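Local coordinates for geranyltranstransferase (Agrobacterium tumefaciens, PDB 2H8O), which probably catalyses the condensation of geranyl diphosphate with isopentenyl diphosphate to give farnesyl diphosphate, as a member of the all-helical polyprenyl synthetase family, at residues Leu264-Thr268 against Glu295-Arg299; Asp210-Ile215 against Gly287-Arg293. One frame throughout, in Å; residues are numbered along the deposited sequence.

Contact 1. Residues Leu264-Thr268 against Glu295-Arg299; sequences LLDLT and EAWAR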
# COMPACT_ATOMS: atom_id res chain seq x y z
N LEU A 264 -25.96 14.73 8.70
CA LEU A 264 -27.36 15.19 8.71
C LEU A 264 -28.34 14.04 8.52
O LEU A 264 -29.33 13.95 9.24
CB LEU A 264 -27.61 16.23 7.61
CG LEU A 264 -27.41 17.72 7.90
CD1 LEU A 264 -28.19 18.17 9.16
CD2 LEU A 264 -25.95 18.05 8.05
N LEU A 265 -28.09 13.19 7.52
CA LEU A 265 -28.92 12.01 7.26
C LEU A 265 -29.09 11.19 8.53
O LEU A 265 -30.21 10.88 8.93
CB LEU A 265 -28.31 11.10 6.18
CG LEU A 265 -28.55 11.42 4.71
CD1 LEU A 265 -27.86 10.37 3.83
CD2 LEU A 265 -30.04 11.51 4.41
N ASP A 266 -27.97 10.84 9.16
CA ASP A 266 -27.99 10.07 10.40
C ASP A 266 -28.80 10.80 11.48
O ASP A 266 -29.59 10.17 12.19
CB ASP A 266 -26.56 9.79 10.89
CG ASP A 266 -25.83 8.78 10.01
OD1 ASP A 266 -26.46 8.15 9.13
OD2 ASP A 266 -24.60 8.63 10.19
N LEU A 267 -28.60 12.11 11.60
CA LEU A 267 -29.35 12.92 12.57
C LEU A 267 -30.84 12.72 12.36
O LEU A 267 -31.56 12.33 13.28
CB LEU A 267 -28.98 14.40 12.44
CG LEU A 267 -29.84 15.40 13.24
CD1 LEU A 267 -29.62 15.20 14.73
CD2 LEU A 267 -29.52 16.83 12.84
N THR A 268 -31.30 13.00 11.14
CA THR A 268 -32.71 12.81 10.78
C THR A 268 -32.94 11.39 10.29
O THR A 268 -33.85 10.71 10.76
CB THR A 268 -33.16 13.81 9.70
OG1 THR A 268 -32.33 13.67 8.53
CG2 THR A 268 -33.10 15.25 10.23
N GLU A 295 -28.46 21.60 13.29
CA GLU A 295 -28.94 21.22 11.97
C GLU A 295 -29.08 22.42 11.02
O GLU A 295 -28.73 22.33 9.83
CB GLU A 295 -30.29 20.50 12.12
CG GLU A 295 -30.97 20.10 10.82
CD GLU A 295 -32.22 19.27 11.06
OE1 GLU A 295 -33.31 19.71 10.66
OE2 GLU A 295 -32.10 18.18 11.67
N ALA A 296 -29.59 23.54 11.53
CA ALA A 296 -29.79 24.74 10.72
C ALA A 296 -28.45 25.28 10.19
O ALA A 296 -28.35 25.66 9.01
CB ALA A 296 -30.51 25.82 11.54
N TRP A 297 -27.43 25.29 11.04
CA TRP A 297 -26.10 25.70 10.63
C TRP A 297 -25.59 24.76 9.54
O TRP A 297 -25.05 25.20 8.53
CB TRP A 297 -25.13 25.70 11.82
CG TRP A 297 -23.72 26.02 11.41
CD1 TRP A 297 -23.13 27.26 11.40
CD2 TRP A 297 -22.73 25.10 10.93
NE1 TRP A 297 -21.84 27.16 10.95
CE2 TRP A 297 -21.57 25.85 10.66
CE3 TRP A 297 -22.72 23.72 10.72
CZ2 TRP A 297 -20.40 25.25 10.17
CZ3 TRP A 297 -21.56 23.13 10.24
CH2 TRP A 297 -20.41 23.90 9.97
N ALA A 298 -25.77 23.46 9.76
CA ALA A 298 -25.26 22.45 8.83
C ALA A 298 -25.93 22.54 7.46
O ALA A 298 -25.26 22.44 6.43
CB ALA A 298 -25.43 21.06 9.43
N ARG A 299 -27.23 22.75 7.44
CA ARG A 299 -27.96 22.82 6.18
C ARG A 299 -27.57 24.06 5.37
O ARG A 299 -27.46 24.00 4.14
CB ARG A 299 -29.48 22.70 6.40
CG ARG A 299 -29.89 21.30 6.89
CD ARG A 299 -31.39 21.03 6.77
NE ARG A 299 -31.78 19.83 7.51
CZ ARG A 299 -31.54 18.57 7.13
NH1 ARG A 299 -30.91 18.29 5.99
NH2 ARG A 299 -31.94 17.56 7.90
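Leu264 drives its two methyls into the start of helix 295-312, and on this buried side its CD2 presses on Ala298 CB at 3.4 Å, closer than carbon atoms usually come. Its other branch, CD1, lies against Glu295 CG and sits over the centre of one face of the Arg299 guanidinium, 3.9 Å above the plane. Outward, around Leu267, Thr268 and Arg299, the contact turns polar and more open to solvent. Glu295, its CG anti to the backbone N (chi1 177°) and the chain extended beyond, carries its carboxylate out to the end of helix 241-267, where OE2 comes close to Leu267 CD2, at 3.1 Å, and lies 3.4 Å from Thr268 CG2. The other oxygen, OE1, receives a weak, long bond of 3.5 Å from Arg299 NE, one turn on; this weak salt bridge links the two side chains within the helix. Thr268 meets the guanidinium at its edge, while its OG1 donates to Leu264 O at 3.1 Å from above the carbonyl plane. The contact joins the C-terminal turn of helix 241-267 to the first turn of helix 295-312, with the short helix 289-293 packed against both.

Contact 2. Residues Asp210-Ile215 against Gly287-Arg293; sequences DEDGII and GTLVALR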
# COMPACT_ATOMS: atom_id res chain seq x y z
N ASP A 210 -12.67 18.59 20.08
CA ASP A 210 -13.30 19.89 19.88
C ASP A 210 -13.58 20.11 18.40
O ASP A 210 -13.35 19.21 17.56
CB ASP A 210 -12.45 21.02 20.49
CG ASP A 210 -11.07 21.16 19.87
OD1 ASP A 210 -10.78 20.54 18.81
OD2 ASP A 210 -10.27 21.92 20.46
N GLU A 211 -14.11 21.27 18.05
CA GLU A 211 -14.51 21.50 16.68
C GLU A 211 -13.33 21.38 15.70
O GLU A 211 -13.42 20.75 14.66
CB GLU A 211 -15.20 22.85 16.55
CG GLU A 211 -15.92 23.02 15.25
CD GLU A 211 -16.77 24.28 15.22
OE1 GLU A 211 -17.16 24.81 16.28
OE2 GLU A 211 -17.05 24.72 14.09
N ASP A 212 -12.21 22.00 16.05
CA ASP A 212 -11.02 21.93 15.21
C ASP A 212 -10.59 20.47 15.02
O ASP A 212 -10.17 20.05 13.92
CB ASP A 212 -9.91 22.77 15.83
CG ASP A 212 -8.67 22.84 14.95
OD1 ASP A 212 -8.77 23.47 13.88
OD2 ASP A 212 -7.63 22.28 15.34
N GLY A 213 -10.70 19.68 16.08
CA GLY A 213 -10.35 18.26 15.99
C GLY A 213 -11.25 17.46 15.07
O GLY A 213 -10.78 16.57 14.33
N ILE A 214 -12.54 17.76 15.12
CA ILE A 214 -13.53 17.11 14.27
C ILE A 214 -13.26 17.44 12.80
O ILE A 214 -13.24 16.57 11.94
CB ILE A 214 -14.97 17.50 14.65
CG1 ILE A 214 -15.32 16.99 16.05
CG2 ILE A 214 -15.98 16.96 13.63
CD1 ILE A 214 -16.62 17.56 16.61
N ILE A 215 -13.03 18.72 12.52
CA ILE A 215 -12.79 19.14 11.14
C ILE A 215 -11.57 18.41 10.59
O ILE A 215 -11.57 17.89 9.46
CB ILE A 215 -12.60 20.69 11.09
CG1 ILE A 215 -13.93 21.37 11.45
CG2 ILE A 215 -12.06 21.14 9.72
CD1 ILE A 215 -13.87 22.88 11.71
N GLY A 287 -19.14 13.35 18.09
CA GLY A 287 -18.32 14.47 17.65
C GLY A 287 -18.56 14.73 16.17
O GLY A 287 -17.82 14.28 15.31
N THR A 288 -19.62 15.48 15.91
CA THR A 288 -20.06 15.81 14.57
C THR A 288 -20.26 17.32 14.55
O THR A 288 -20.60 17.91 15.58
CB THR A 288 -21.38 15.07 14.27
OG1 THR A 288 -21.10 13.81 13.67
CG2 THR A 288 -22.25 15.85 13.38
N LEU A 289 -20.03 17.96 13.41
CA LEU A 289 -20.32 19.39 13.31
C LEU A 289 -21.82 19.67 13.43
O LEU A 289 -22.22 20.71 13.94
CB LEU A 289 -19.76 20.00 12.02
CG LEU A 289 -18.23 20.00 11.88
CD1 LEU A 289 -17.86 20.81 10.64
CD2 LEU A 289 -17.53 20.56 13.12
N VAL A 290 -22.64 18.74 12.95
CA VAL A 290 -24.08 18.82 13.14
C VAL A 290 -24.42 18.87 14.63
O VAL A 290 -25.25 19.67 15.06
CB VAL A 290 -24.80 17.62 12.48
CG1 VAL A 290 -26.29 17.66 12.78
CG2 VAL A 290 -24.53 17.60 10.98
N ALA A 291 -23.76 18.01 15.42
CA ALA A 291 -23.98 17.96 16.86
C ALA A 291 -23.54 19.25 17.54
O ALA A 291 -24.24 19.78 18.42
CB ALA A 291 -23.23 16.78 17.47
N LEU A 292 -22.38 19.77 17.14
CA LEU A 292 -21.85 20.97 17.80
C LEU A 292 -22.53 22.26 17.36
O LEU A 292 -22.78 23.14 18.18
CB LEU A 292 -20.34 21.08 17.60
CG LEU A 292 -19.51 19.94 18.20
CD1 LEU A 292 -18.07 20.38 18.36
CD2 LEU A 292 -20.08 19.48 19.54
N ARG A 293 -22.85 22.38 16.07
CA ARG A 293 -23.34 23.64 15.51
C ARG A 293 -24.85 23.66 15.24
O ARG A 293 -25.41 24.73 14.99
CB ARG A 293 -22.61 23.96 14.21
CG ARG A 293 -21.08 23.92 14.29
CD ARG A 293 -20.51 24.92 15.27
NE ARG A 293 -20.91 26.29 14.96
CZ ARG A 293 -20.32 27.08 14.05
NH1 ARG A 293 -19.29 26.65 13.33
NH2 ARG A 293 -20.79 28.31 13.86
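Ile214 and Leu292 reach toward each other tip to tip, their CD1 methyls 3.6 Å apart. Ile214 CD1 also lies on the backbone of Gly287, 3.5 Å from Gly287 C, while the CG2 branch slides past Leu289 in the opposite direction. Leu289 CD2 meets Glu211 CG at 3.6 Å, and Ile215 CG1 lies across both Leu289 methyls. On the outer side Glu211 and Arg293 close the contact with a salt bridge, NH1 to OE2 at 3.1 Å. The bond is bent, 138° at the hydrogen, and reaches the syn lone pair of OE2 from a guanidinium tilted 44° against the carboxylate. Within the all-helical polyprenyl synthetase fold, the first turn of helix 211-237 lies nearly antiparallel along the short helix 289-293, at 158°, with the axes 10.7 Å apart. Behind the first shell, Asp210 serves as N-cap of helix 211-237, OD1 accepting from Gly213 N at 2.9 Å and so fixing the turn that carries Glu211 and Ile214. In Arg293 the bend at chi2 sets CD against both carboxylate oxygens, 3.5 Å from Glu211 OE1, and a further bend at chi3 turns the guanidinium so that NH1 meets Glu211 OE2; Arg293 also makes a cation-pi contact with Trp297.

In the fold
Following the chain from the N terminus, helix 211-237 opens with the first segment of contact 2, and helix 241-267 ends with the first segment of contact 1. Residues 269-285 are not modelled, and the chain resumes to give the short helix 289-293, which closes contact 2 over 71 intervening residues; helix 295-312 then closes contact 1 over 26. The segments alternate, so the two loops cross instead of nesting. Their centres lie about 12 Å apart, and helix 289-293 bridges them: Val290 turns from contact 2 toward Leu264, Leu267 and Ala298 of contact 1. Together they tie four helices at one edge of the chain.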